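Local coordinates for phosphate-specific transport system accessory protein PhoU homolog (Streptococcus pneumoniae, PDB 2I0M), which probably takes part in regulating phosphate uptake, as a zinc-binding homodimer of the PhoU family, at residues A[8-12]-A[62-66]; A[13-17]-A[134-140]; A[33-39]-A[104-109]; A[89-93]-A[196-200]; A[126-130]-A[193-197]. Residue numbers count along the deposited sequence, not the author numbering.

Interaction 1 of 5, residues A[8-12]-A[62-66]. With ZN (zinc ion), chain C.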
# COMPACT_ATOMS: atom_id res chain seq x y z
N GLU A 8 -19.01 -1.35 -23.21
CA GLU A 8 -18.98 -2.00 -21.89
C GLU A 8 -17.72 -1.66 -21.07
O GLU A 8 -17.81 -1.40 -19.86
CB GLU A 8 -19.06 -3.51 -22.08
CG GLU A 8 -19.68 -4.24 -20.91
CD GLU A 8 -21.18 -4.14 -20.92
OE1 GLU A 8 -21.71 -3.06 -20.56
OE2 GLU A 8 -21.83 -5.14 -21.28
N LEU A 9 -16.56 -1.67 -21.72
CA LEU A 9 -15.31 -1.26 -21.09
C LEU A 9 -15.39 0.20 -20.65
O LEU A 9 -15.05 0.54 -19.52
CB LEU A 9 -14.12 -1.46 -22.03
CG LEU A 9 -13.78 -2.89 -22.42
CD1 LEU A 9 -12.39 -2.95 -23.05
CD2 LEU A 9 -13.88 -3.81 -21.23
N HIS A 10 -15.83 1.05 -21.57
CA HIS A 10 -16.02 2.46 -21.31
C HIS A 10 -16.91 2.69 -20.10
O HIS A 10 -16.62 3.53 -19.25
CB HIS A 10 -16.60 3.17 -22.53
CG HIS A 10 -17.11 4.54 -22.21
ND1 HIS A 10 -16.27 5.62 -22.06
CD2 HIS A 10 -18.35 4.98 -21.94
CE1 HIS A 10 -16.98 6.68 -21.74
NE2 HIS A 10 -18.24 6.32 -21.66
N GLU A 11 -18.01 1.93 -20.02
CA GLU A 11 -18.91 1.98 -18.87
C GLU A 11 -18.24 1.50 -17.59
O GLU A 11 -18.46 2.06 -16.53
CB GLU A 11 -20.21 1.22 -19.15
CG GLU A 11 -21.29 2.08 -19.79
CD GLU A 11 -22.32 1.29 -20.60
OE1 GLU A 11 -23.03 1.91 -21.43
OE2 GLU A 11 -22.42 0.05 -20.42
N LEU A 12 -17.40 0.47 -17.70
CA LEU A 12 -16.58 0.00 -16.58
C LEU A 12 -15.61 1.09 -16.11
O LEU A 12 -15.41 1.28 -14.91
CB LEU A 12 -15.79 -1.26 -16.95
CG LEU A 12 -15.32 -2.24 -15.86
CD1 LEU A 12 -13.96 -2.83 -16.23
CD2 LEU A 12 -15.25 -1.62 -14.48
N THR A 62 -18.01 -7.04 -11.99
CA THR A 62 -18.28 -6.81 -13.41
C THR A 62 -17.00 -6.91 -14.26
O THR A 62 -17.06 -7.28 -15.43
CB THR A 62 -19.09 -5.49 -13.72
OG1 THR A 62 -18.22 -4.44 -14.13
CG2 THR A 62 -19.95 -5.05 -12.55
N CYS A 63 -15.85 -6.60 -13.66
CA CYS A 63 -14.54 -6.90 -14.28
C CYS A 63 -14.40 -8.40 -14.51
O CYS A 63 -14.26 -8.86 -15.65
CB CYS A 63 -13.39 -6.43 -13.39
SG CYS A 63 -12.87 -4.70 -13.52
N ALA A 64 -14.45 -9.17 -13.42
CA ALA A 64 -14.27 -10.62 -13.46
C ALA A 64 -15.21 -11.28 -14.47
O ALA A 64 -14.79 -12.16 -15.22
CB ALA A 64 -14.45 -11.24 -12.08
N ARG A 65 -16.46 -10.84 -14.51
CA ARG A 65 -17.41 -11.36 -15.49
C ARG A 65 -17.17 -10.83 -16.90
O ARG A 65 -17.56 -11.48 -17.88
CB ARG A 65 -18.85 -11.08 -15.06
CG ARG A 65 -19.34 -9.71 -15.48
CD ARG A 65 -20.81 -9.72 -15.86
NE ARG A 65 -21.18 -8.48 -16.52
CZ ARG A 65 -21.61 -7.39 -15.90
NH1 ARG A 65 -21.92 -6.30 -16.60
NH2 ARG A 65 -21.75 -7.38 -14.58
N LEU A 66 -16.55 -9.66 -17.04
CA LEU A 66 -16.37 -9.08 -18.37
C LEU A 66 -15.38 -9.85 -19.22
O LEU A 66 -15.54 -9.94 -20.43
CB LEU A 66 -15.97 -7.60 -18.33
CG LEU A 66 -17.10 -6.60 -18.64
CD1 LEU A 66 -16.52 -5.20 -18.83
CD2 LEU A 66 -17.89 -7.04 -19.86
ZN ZN C . -20.00 7.58 -21.42
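E8, L9 and L12 of residues 8-12 carry this contact. They meet T62, C63 and L66 on the last turn of helix 39-66. L12 has chi1 t and an off-well chi2. This sends CD1 to C63 SG at 3.5 Å, and L12 CG lies 4.0 Å from T62 OG1. L9 takes the m,t rotamer. Its CA-CB bond points sideways, yet L9 CD2 reaches L66 CD1 at 3.8 Å. L66 has an off-well chi1 and chi2 t. L66 CD2 touches E8 CG at 3.5 Å, and L66 CD1 also lies 3.9 Å from E8 CG. E8 is t at chi1 and p at chi2, so its methylene chain packs on the leucine. The two segments run nearly antiparallel, at 161°, with axes 11.3 Å apart. They belong to helices 5-35 and 39-66, the first two of the N-terminal three-helix bundle of the PhoU fold. Helix 74-105 is the third. I83 on that helix touches both L12 and C63, and D76 touches L9. No hydrogen bond crosses between the segments. H10, with chi1 t, is out of reach of residues 62-66. Its NE2 binds a zinc ion at 2.2 Å.

Interaction 2 of 5, residues A[13-17]-A[134-140]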
# COMPACT_ATOMS: atom_id res chain seq x y z
N GLU A 13 -15.00 1.80 -17.05
CA GLU A 13 -14.16 2.94 -16.68
C GLU A 13 -14.92 4.03 -15.90
O GLU A 13 -14.37 4.65 -14.99
CB GLU A 13 -13.49 3.54 -17.91
CG GLU A 13 -12.49 4.63 -17.58
CD GLU A 13 -11.57 4.92 -18.74
OE1 GLU A 13 -12.05 5.35 -19.81
OE2 GLU A 13 -10.35 4.71 -18.57
N GLN A 14 -16.19 4.25 -16.25
CA GLN A 14 -16.97 5.29 -15.59
C GLN A 14 -17.34 4.89 -14.17
O GLN A 14 -17.36 5.75 -13.28
CB GLN A 14 -18.23 5.67 -16.41
CG GLN A 14 -17.95 6.56 -17.62
CD GLN A 14 -17.27 7.89 -17.27
OE1 GLN A 14 -16.21 8.23 -17.80
NE2 GLN A 14 -17.89 8.64 -16.37
N SER A 15 -17.64 3.61 -13.97
CA SER A 15 -17.85 3.05 -12.62
C SER A 15 -16.65 3.33 -11.72
O SER A 15 -16.81 3.76 -10.58
CB SER A 15 -18.09 1.54 -12.68
OG SER A 15 -19.34 1.23 -13.25
N PHE A 16 -15.45 3.08 -12.26
CA PHE A 16 -14.19 3.27 -11.56
C PHE A 16 -13.89 4.75 -11.22
O PHE A 16 -13.50 5.07 -10.10
CB PHE A 16 -13.05 2.62 -12.38
CG PHE A 16 -11.68 3.01 -11.93
CD1 PHE A 16 -10.97 4.00 -12.60
CD2 PHE A 16 -11.09 2.38 -10.82
CE1 PHE A 16 -9.72 4.37 -12.18
CE2 PHE A 16 -9.82 2.76 -10.38
CZ PHE A 16 -9.13 3.74 -11.06
N LEU A 17 -14.10 5.65 -12.18
CA LEU A 17 -14.00 7.10 -11.92
C LEU A 17 -15.01 7.60 -10.88
O LEU A 17 -14.66 8.42 -10.01
CB LEU A 17 -14.11 7.93 -13.22
CG LEU A 17 -13.10 7.57 -14.31
CD1 LEU A 17 -13.38 8.39 -15.54
CD2 LEU A 17 -11.68 7.76 -13.87
N LEU A 134 -7.79 11.49 -11.82
CA LEU A 134 -9.14 11.25 -12.35
C LEU A 134 -9.41 11.87 -13.73
O LEU A 134 -10.08 11.26 -14.54
CB LEU A 134 -10.23 11.65 -11.34
CG LEU A 134 -10.13 10.90 -10.01
CD1 LEU A 134 -11.34 11.18 -9.16
CD2 LEU A 134 -9.95 9.39 -10.19
N VAL A 135 -8.88 13.07 -13.98
CA VAL A 135 -8.94 13.68 -15.31
C VAL A 135 -8.00 12.95 -16.30
O VAL A 135 -8.39 12.68 -17.44
CB VAL A 135 -8.58 15.19 -15.28
CG1 VAL A 135 -8.55 15.80 -16.68
CG2 VAL A 135 -9.54 15.97 -14.38
N ALA A 136 -6.79 12.64 -15.85
CA ALA A 136 -5.79 11.98 -16.70
C ALA A 136 -6.15 10.53 -17.08
O ALA A 136 -5.80 10.08 -18.16
CB ALA A 136 -4.42 12.00 -16.02
N PHE A 137 -6.85 9.81 -16.20
CA PHE A 137 -7.04 8.37 -16.37
C PHE A 137 -7.73 7.95 -17.69
O PHE A 137 -7.23 7.07 -18.38
CB PHE A 137 -7.73 7.77 -15.13
CG PHE A 137 -7.66 6.29 -15.06
CD1 PHE A 137 -6.81 5.66 -14.15
CD2 PHE A 137 -8.47 5.48 -15.88
CE1 PHE A 137 -6.73 4.25 -14.07
CE2 PHE A 137 -8.38 4.07 -15.81
CZ PHE A 137 -7.51 3.46 -14.90
N PRO A 138 -8.89 8.58 -18.05
CA PRO A 138 -9.58 8.28 -19.34
C PRO A 138 -8.73 8.51 -20.59
O PRO A 138 -9.01 7.92 -21.64
CB PRO A 138 -10.77 9.26 -19.35
CG PRO A 138 -10.96 9.66 -17.97
CD PRO A 138 -9.63 9.57 -17.25
N LEU A 139 -7.73 9.38 -20.49
CA LEU A 139 -6.80 9.63 -21.58
C LEU A 139 -5.82 8.49 -21.80
O LEU A 139 -5.35 8.28 -22.91
CB LEU A 139 -6.06 10.96 -21.39
CG LEU A 139 -6.99 12.18 -21.44
CD1 LEU A 139 -6.35 13.39 -20.80
CD2 LEU A 139 -7.45 12.51 -22.86
N HIS A 140 -5.56 7.71 -20.76
CA HIS A 140 -4.60 6.60 -20.84
C HIS A 140 -3.17 7.07 -21.23
O HIS A 140 -2.37 6.29 -21.73
CB HIS A 140 -5.09 5.51 -21.81
CG HIS A 140 -6.48 5.01 -21.52
ND1 HIS A 140 -7.00 4.93 -20.24
CD2 HIS A 140 -7.44 4.54 -22.35
CE1 HIS A 140 -8.23 4.45 -20.30
NE2 HIS A 140 -8.52 4.20 -21.57
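Residues 13-17 are regular helix, with L17 N hydrogen-bonded to E13 O at 3.0 Å. Residues 134-136 are helical too. Residues 137-139 still have helical backbone angles, but the regular hydrogen-bond pattern is lost, and H140 turns to positive phi (60°). H140 N still hydrogen-bonds to F137 O at 3.0 Å. The segments run in opposite directions: E13 CA lies 7.5 Å from P138 CA, and L17 CA lies 6.4 Å from L134 CA. This joins helix 5-35 of the N-terminal three-helix bundle to the end of helix 117-136 in the C-terminal half of the PhoU fold. F16 and F137 form an oblique aromatic pair, with centroids 4.7 Å apart and planes at 45°. F16 CE1 sits over one face of the F137 ring, 3.5 Å from F137 CE1. F16 packs on I83, S86 and L90 of helix 74-105, and F137 on I200 and L204 of helix 177-209. L17 comes next. Its CD1 meets P138 CG at 3.7 Å, and its CD2 lies 4.1 Å from F137 CB and 4.4 Å from L134 CD2. E13 extends with chi1 and chi2 t. E13 OE2 lies at the F137 ring edge, 3.4 Å from F137 CD2.

Interaction 3 of 5, residues A[33-39]-A[104-109]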
# COMPACT_ATOMS: atom_id res chain seq x y z
N ALA A 33 -12.98 18.03 8.00
CA ALA A 33 -13.29 17.60 9.37
C ALA A 33 -12.09 17.81 10.31
O ALA A 33 -12.29 18.05 11.50
CB ALA A 33 -13.78 16.16 9.42
N LEU A 34 -10.88 17.73 9.76
CA LEU A 34 -9.64 17.95 10.51
C LEU A 34 -9.36 19.43 10.77
O LEU A 34 -8.97 19.79 11.88
CB LEU A 34 -8.44 17.36 9.75
CG LEU A 34 -7.15 16.94 10.46
CD1 LEU A 34 -6.00 16.98 9.46
CD2 LEU A 34 -6.78 17.76 11.68
N ALA A 35 -9.51 20.26 9.74
CA ALA A 35 -9.30 21.70 9.85
C ALA A 35 -10.29 22.34 10.83
O ALA A 35 -9.91 23.20 11.62
CB ALA A 35 -9.39 22.39 8.49
N SER A 36 -11.54 21.91 10.76
CA SER A 36 -12.60 22.48 11.57
C SER A 36 -12.87 21.71 12.86
O SER A 36 -13.77 22.07 13.62
CB SER A 36 -13.89 22.64 10.75
OG SER A 36 -14.41 21.39 10.36
N LYS A 37 -12.10 20.65 13.11
CA LYS A 37 -12.28 19.81 14.31
C LYS A 37 -13.72 19.31 14.46
O LYS A 37 -14.27 19.27 15.57
CB LYS A 37 -11.81 20.54 15.58
CG LYS A 37 -10.38 20.23 16.01
CD LYS A 37 -9.36 21.01 15.19
CE LYS A 37 -8.08 20.23 15.02
NZ LYS A 37 -7.14 20.93 14.10
N ASP A 38 -14.33 18.93 13.34
CA ASP A 38 -15.72 18.50 13.30
C ASP A 38 -15.81 16.99 13.55
O ASP A 38 -15.78 16.17 12.61
CB ASP A 38 -16.32 18.88 11.94
CG ASP A 38 -17.81 18.59 11.85
OD1 ASP A 38 -18.44 19.13 10.91
OD2 ASP A 38 -18.37 17.83 12.67
N LYS A 39 -15.93 16.63 14.83
CA LYS A 39 -15.97 15.24 15.25
C LYS A 39 -17.20 14.48 14.74
O LYS A 39 -17.18 13.26 14.61
CB LYS A 39 -15.85 15.13 16.77
CG LYS A 39 -14.47 15.55 17.28
CD LYS A 39 -14.28 15.21 18.76
CE LYS A 39 -13.01 15.87 19.28
NZ LYS A 39 -12.37 15.10 20.38
N VAL A 104 -9.14 12.35 14.28
CA VAL A 104 -9.84 13.59 14.63
C VAL A 104 -10.70 13.41 15.89
O VAL A 104 -10.90 14.35 16.64
CB VAL A 104 -10.69 14.14 13.44
CG1 VAL A 104 -11.67 15.23 13.90
CG2 VAL A 104 -9.78 14.65 12.32
N LEU A 105 -11.19 12.19 16.11
CA LEU A 105 -11.99 11.87 17.29
C LEU A 105 -11.13 11.76 18.55
O LEU A 105 -11.63 11.85 19.67
CB LEU A 105 -12.75 10.55 17.10
CG LEU A 105 -13.70 10.34 15.92
CD1 LEU A 105 -14.24 8.92 15.97
CD2 LEU A 105 -14.84 11.35 15.94
N GLN A 106 -9.83 11.55 18.35
CA GLN A 106 -8.89 11.38 19.44
C GLN A 106 -8.21 12.69 19.80
O GLN A 106 -7.47 12.77 20.79
CB GLN A 106 -7.87 10.30 19.08
CG GLN A 106 -8.48 8.93 18.76
CD GLN A 106 -9.18 8.30 19.95
OE1 GLN A 106 -8.55 7.70 20.82
NE2 GLN A 106 -10.50 8.44 20.00
N LEU A 107 -8.46 13.72 18.99
CA LEU A 107 -7.87 15.03 19.23
C LEU A 107 -8.50 15.75 20.42
O LEU A 107 -9.73 15.77 20.59
CB LEU A 107 -7.93 15.91 17.97
CG LEU A 107 -6.96 15.57 16.83
CD1 LEU A 107 -7.13 16.53 15.66
CD2 LEU A 107 -5.51 15.57 17.31
N LYS A 108 -7.64 16.34 21.25
CA LYS A 108 -8.07 17.13 22.40
C LYS A 108 -7.69 18.59 22.18
O LYS A 108 -6.62 18.89 21.65
CB LYS A 108 -7.43 16.61 23.70
CG LYS A 108 -7.66 15.13 23.98
CD LYS A 108 -9.07 14.85 24.51
CE LYS A 108 -9.21 13.41 24.99
NZ LYS A 108 -9.13 12.42 23.88
N GLU A 109 -8.58 19.48 22.58
CA GLU A 109 -8.36 20.91 22.45
C GLU A 109 -8.93 21.65 23.65
O GLU A 109 -10.15 21.82 23.72
CB GLU A 109 -9.01 21.44 21.17
CG GLU A 109 -8.07 21.51 19.97
CD GLU A 109 -8.11 22.88 19.31
OE1 GLU A 109 -7.99 23.90 20.03
OE2 GLU A 109 -8.24 22.93 18.07
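This part apolar, part polar contact joins two chain turns at one end of the helical bundle. Helix 5-35 ends here and helix 39-66 begins, while helix 74-105 runs out beside them. V104 is the apolar centre. Its CG2 lies 4.0 Å from L34 CG, and its CG1 lies 3.8 Å from A33 O. L107 CD1 extends the patch to L34 CD2 at 4.2 Å and to K37 CE at 3.9 Å. The polar link is K39, whose NZ donates to L107 O at 2.7 Å and weakly to L105 O at 3.4 Å, so it holds carbonyls at and just past the end of helix 74-105. K37 leaves the helix with positive phi in a Schellman motif, with D38 N hydrogen-bonded to A33 O at 2.9 Å. K37 NZ hydrogen-bonds to L34 O at 3.1 Å and to Y183 OH. D38, through OD2 to M41 N, N-caps helix 39-66. Around the contact, L105 rests on A42 of helix 39-66, L34 on L119 of helix 117-136, and L107 on Q182 of helix 177-209.

Interaction 4 of 5, residues A[89-93]-A[196-200]. With ZN (zinc ion), chain D.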
# COMPACT_ATOMS: atom_id res chain seq x y z
N ASP A 89 -6.74 -0.14 -4.80
CA ASP A 89 -5.90 0.94 -4.29
C ASP A 89 -6.78 2.10 -3.80
O ASP A 89 -6.47 2.79 -2.82
CB ASP A 89 -4.95 1.46 -5.40
CG ASP A 89 -3.80 0.52 -5.69
OD1 ASP A 89 -3.53 -0.41 -4.90
OD2 ASP A 89 -3.11 0.71 -6.71
N LEU A 90 -7.90 2.30 -4.50
CA LEU A 90 -8.85 3.33 -4.20
C LEU A 90 -9.55 3.03 -2.87
O LEU A 90 -9.67 3.92 -2.03
CB LEU A 90 -9.83 3.44 -5.37
CG LEU A 90 -10.20 4.72 -6.12
CD1 LEU A 90 -9.01 5.66 -6.50
CD2 LEU A 90 -10.99 4.31 -7.35
N GLU A 91 -9.99 1.79 -2.64
CA GLU A 91 -10.55 1.50 -1.30
C GLU A 91 -9.55 1.57 -0.16
O GLU A 91 -9.93 1.83 0.98
CB GLU A 91 -11.61 0.35 -1.25
CG GLU A 91 -11.36 -1.01 -0.64
CD GLU A 91 -10.69 -1.05 0.73
OE1 GLU A 91 -9.44 -1.04 0.73
OE2 GLU A 91 -11.38 -1.18 1.78
N ARG A 92 -8.26 1.39 -0.46
CA ARG A 92 -7.23 1.58 0.57
C ARG A 92 -7.00 3.07 0.82
O ARG A 92 -6.85 3.49 1.96
CB ARG A 92 -5.95 0.81 0.22
CG ARG A 92 -6.19 -0.71 0.28
CD ARG A 92 -5.01 -1.48 -0.21
NE ARG A 92 -5.29 -2.92 -0.30
CZ ARG A 92 -4.44 -3.81 -0.80
NH1 ARG A 92 -3.25 -3.40 -1.26
NH2 ARG A 92 -4.77 -5.10 -0.84
N MET A 93 -7.01 3.86 -0.25
CA MET A 93 -7.06 5.33 -0.13
C MET A 93 -8.21 5.78 0.79
O MET A 93 -7.97 6.46 1.80
CB MET A 93 -7.16 5.97 -1.51
CG MET A 93 -5.84 5.77 -2.31
SD MET A 93 -5.91 6.16 -4.06
CE MET A 93 -6.34 7.87 -3.89
N TYR A 196 -0.61 5.27 -2.90
CA TYR A 196 -1.57 4.54 -3.76
C TYR A 196 -1.90 5.25 -5.09
O TYR A 196 -2.04 4.59 -6.12
CB TYR A 196 -2.87 4.19 -3.02
CG TYR A 196 -2.68 3.10 -1.99
CD1 TYR A 196 -2.32 1.80 -2.38
CD2 TYR A 196 -2.86 3.35 -0.63
CE1 TYR A 196 -2.13 0.77 -1.43
CE2 TYR A 196 -2.67 2.33 0.32
CZ TYR A 196 -2.32 1.06 -0.09
OH TYR A 196 -2.14 0.06 0.84
N ILE A 197 -2.03 6.57 -5.06
CA ILE A 197 -2.18 7.38 -6.29
C ILE A 197 -1.04 7.09 -7.26
O ILE A 197 -1.27 6.92 -8.47
CB ILE A 197 -2.25 8.90 -5.98
CG1 ILE A 197 -3.52 9.21 -5.17
CG2 ILE A 197 -2.21 9.72 -7.26
CD1 ILE A 197 -3.54 10.60 -4.55
N ALA A 198 0.19 7.05 -6.74
CA ALA A 198 1.38 6.77 -7.52
C ALA A 198 1.33 5.35 -8.10
O ALA A 198 1.65 5.14 -9.26
CB ALA A 198 2.64 6.94 -6.64
N ASN A 199 0.93 4.38 -7.28
CA ASN A 199 0.59 3.05 -7.74
C ASN A 199 -0.44 3.02 -8.88
O ASN A 199 -0.29 2.23 -9.80
CB ASN A 199 0.12 2.18 -6.56
CG ASN A 199 1.27 1.74 -5.64
OD1 ASN A 199 1.07 1.52 -4.43
ND2 ASN A 199 2.47 1.61 -6.20
N ILE A 200 -1.46 3.88 -8.86
CA ILE A 200 -2.47 3.86 -9.93
C ILE A 200 -1.87 4.43 -11.20
O ILE A 200 -2.10 3.91 -12.30
CB ILE A 200 -3.79 4.56 -9.54
CG1 ILE A 200 -4.43 3.90 -8.31
CG2 ILE A 200 -4.79 4.53 -10.71
CD1 ILE A 200 -5.58 4.68 -7.71
ZN ZN D . -9.70 -1.83 3.18
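The interface between the N- and C-terminal halves of the PhoU fold passes through this contact, at the dimer interface and beside a zinc site. Segments 89-93 and 196-200, on helices 74-105 and 177-209, run nearly antiparallel, at 165°, with axes 9.7 Å apart. Y196 is central to the packing. R92 CB lies over one face of its ring in a CH-pi contact, 3.9 Å from the ring centroid. R92 CD is also 3.4 Å from Y196 OH, whose hydrogen bond goes to R192. M93 reaches Y196, I197 and I200. M93 CG meets Y196 CB at 3.4 Å, M93 CE meets I197 CG1 at 3.4 Å, and M93 SD lies 4.0 Å from I200 CD1. L90 CD1 touches I200 CD1 at 3.8 Å. D89 OD2 lies 3.6 Å from N199 CB. E91 is out of reach of residues 196-200 and binds zinc through OE1 at 2.6 Å and OE2 at 2.3 Å. D95 of the same chain and D214 of the second subunit bind the same ion. No hydrogen bond joins the segments. They meet by apolar packing, a CH-pi contact and van der Waals contacts of polar groups whose bonds go to other partners. Salt bridges to the second subunit pair D89 with its R92, and R92 with its D89. The same helix turn thus serves both the joint between the halves and the homodimer.

Interaction 5 of 5, residues A[126-130]-A[193-197]. With ZN (zinc ion), chain B.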
# COMPACT_ATOMS: atom_id res chain seq x y z
N SER A 126 -2.01 16.25 -1.90
CA SER A 126 -2.65 14.94 -1.96
C SER A 126 -3.95 14.99 -2.77
O SER A 126 -4.15 14.20 -3.70
CB SER A 126 -2.92 14.43 -0.54
OG SER A 126 -1.69 14.10 0.11
N LEU A 127 -4.83 15.92 -2.42
CA LEU A 127 -6.10 16.08 -3.13
C LEU A 127 -5.90 16.36 -4.62
O LEU A 127 -6.57 15.75 -5.45
CB LEU A 127 -6.92 17.20 -2.51
CG LEU A 127 -7.53 16.95 -1.13
CD1 LEU A 127 -8.44 18.14 -0.77
CD2 LEU A 127 -8.31 15.65 -1.10
N SER A 128 -5.00 17.27 -4.96
CA SER A 128 -4.90 17.68 -6.35
C SER A 128 -4.28 16.58 -7.20
O SER A 128 -4.62 16.44 -8.36
CB SER A 128 -4.17 19.02 -6.50
OG SER A 128 -2.78 18.86 -6.42
N MET A 129 -3.41 15.79 -6.59
CA MET A 129 -2.86 14.58 -7.22
C MET A 129 -3.98 13.63 -7.65
O MET A 129 -3.96 13.13 -8.77
CB MET A 129 -1.88 13.86 -6.27
CG MET A 129 -0.41 14.36 -6.30
SD MET A 129 0.61 13.63 -4.95
CE MET A 129 0.85 11.99 -5.60
N LEU A 130 -4.97 13.39 -6.77
CA LEU A 130 -6.08 12.51 -7.12
C LEU A 130 -6.98 13.14 -8.19
O LEU A 130 -7.41 12.45 -9.11
CB LEU A 130 -6.91 12.14 -5.90
CG LEU A 130 -8.07 11.17 -6.13
CD1 LEU A 130 -7.57 9.86 -6.79
CD2 LEU A 130 -8.78 10.86 -4.82
N PHE A 193 -2.06 7.42 1.30
CA PHE A 193 -3.01 7.93 0.29
C PHE A 193 -2.30 8.28 -1.00
O PHE A 193 -2.67 7.81 -2.07
CB PHE A 193 -3.72 9.17 0.85
CG PHE A 193 -4.82 9.71 -0.02
CD1 PHE A 193 -6.10 9.17 0.04
CD2 PHE A 193 -4.59 10.81 -0.83
CE1 PHE A 193 -7.14 9.72 -0.74
CE2 PHE A 193 -5.62 11.35 -1.62
CZ PHE A 193 -6.89 10.80 -1.57
N ALA A 194 -1.25 9.09 -0.89
CA ALA A 194 -0.50 9.58 -2.04
C ALA A 194 0.32 8.48 -2.72
O ALA A 194 0.47 8.47 -3.94
CB ALA A 194 0.37 10.77 -1.65
N ASP A 195 0.85 7.56 -1.93
CA ASP A 195 1.53 6.40 -2.46
C ASP A 195 0.61 5.55 -3.35
O ASP A 195 1.03 5.14 -4.44
CB ASP A 195 2.07 5.55 -1.31
CG ASP A 195 3.48 5.93 -0.90
OD1 ASP A 195 4.17 6.63 -1.68
OD2 ASP A 195 3.91 5.52 0.21
N TYR A 196 -0.61 5.27 -2.90
CA TYR A 196 -1.57 4.54 -3.76
C TYR A 196 -1.90 5.25 -5.09
O TYR A 196 -2.04 4.59 -6.12
CB TYR A 196 -2.87 4.19 -3.02
CG TYR A 196 -2.68 3.10 -1.99
CD1 TYR A 196 -2.32 1.80 -2.38
CD2 TYR A 196 -2.86 3.35 -0.63
CE1 TYR A 196 -2.13 0.77 -1.43
CE2 TYR A 196 -2.67 2.33 0.32
CZ TYR A 196 -2.32 1.06 -0.09
OH TYR A 196 -2.14 0.06 0.84
N ILE A 197 -2.03 6.57 -5.06
CA ILE A 197 -2.18 7.38 -6.29
C ILE A 197 -1.04 7.09 -7.26
O ILE A 197 -1.27 6.92 -8.47
CB ILE A 197 -2.25 8.90 -5.98
CG1 ILE A 197 -3.52 9.21 -5.17
CG2 ILE A 197 -2.21 9.72 -7.26
CD1 ILE A 197 -3.54 10.60 -4.55
ZN ZN B . 5.17 8.53 -0.36
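I197 is the bump that enters the hollow on residues 126-130. Its CD1 sits against S126 O at 3.7 Å, M129 CB at 4.0 Å and L130 CB at 3.9 Å, so one methyl end touches three residues of the facing helix. F193, one turn earlier, wedges beside it. F193 CZ packs on L130 CD2 at 3.8 Å, and S126 O lies at the ring edge, 3.8 Å from F193 CE2. A194 has only a methyl, and here the backbones come close: A194 CA lies 5.8 Å from S126 CA. The flexible chain of M129 reaches over this small residue. Its CE lies 4.2 Å from A194 CB and 3.9 Å from A194 O. The segments run almost parallel, at 22°, with axes 9.8 Å apart. They join helices 117-136 and 177-209, the first and last helices of the C-terminal half. I155 of helix 152-168 also touches S126, M129 and A194, and L130 meets V23 and L24 of helix 5-35. D195 points away from residues 126-130, and its OD1 binds zinc at 2.5 Å, in the site with D152, D156 and E191. S126 OG is hydrogen-bonded to M122 O. No hydrogen bond crosses between the segments. Fit of apolar surfaces therefore joins them, while D195, pointing the other way, joins acids of helices 177-209 and 152-168 at the zinc.

The five contacts follow a long, all-helical molecule. Interactions 1 and 3 lie on opposite sides of the chain's centre, with centres about 40 Å apart, and both use helix 5-35. Both tie parts of the N-terminal three-helix half together. Interaction 5 lies within the C-terminal half. Interactions 2 and 4 join the halves and touch each other through F16 with L90 and F137 with I200. Interactions 4 and 5 have centres about 8 Å apart and share Y196 and I197 on helix 177-209. Along the chain, interaction 1 closes before 4 and 5 open, and interaction 3 is nested inside 2. Helix 177-209 thus links the central packing, a zinc site and the dimer.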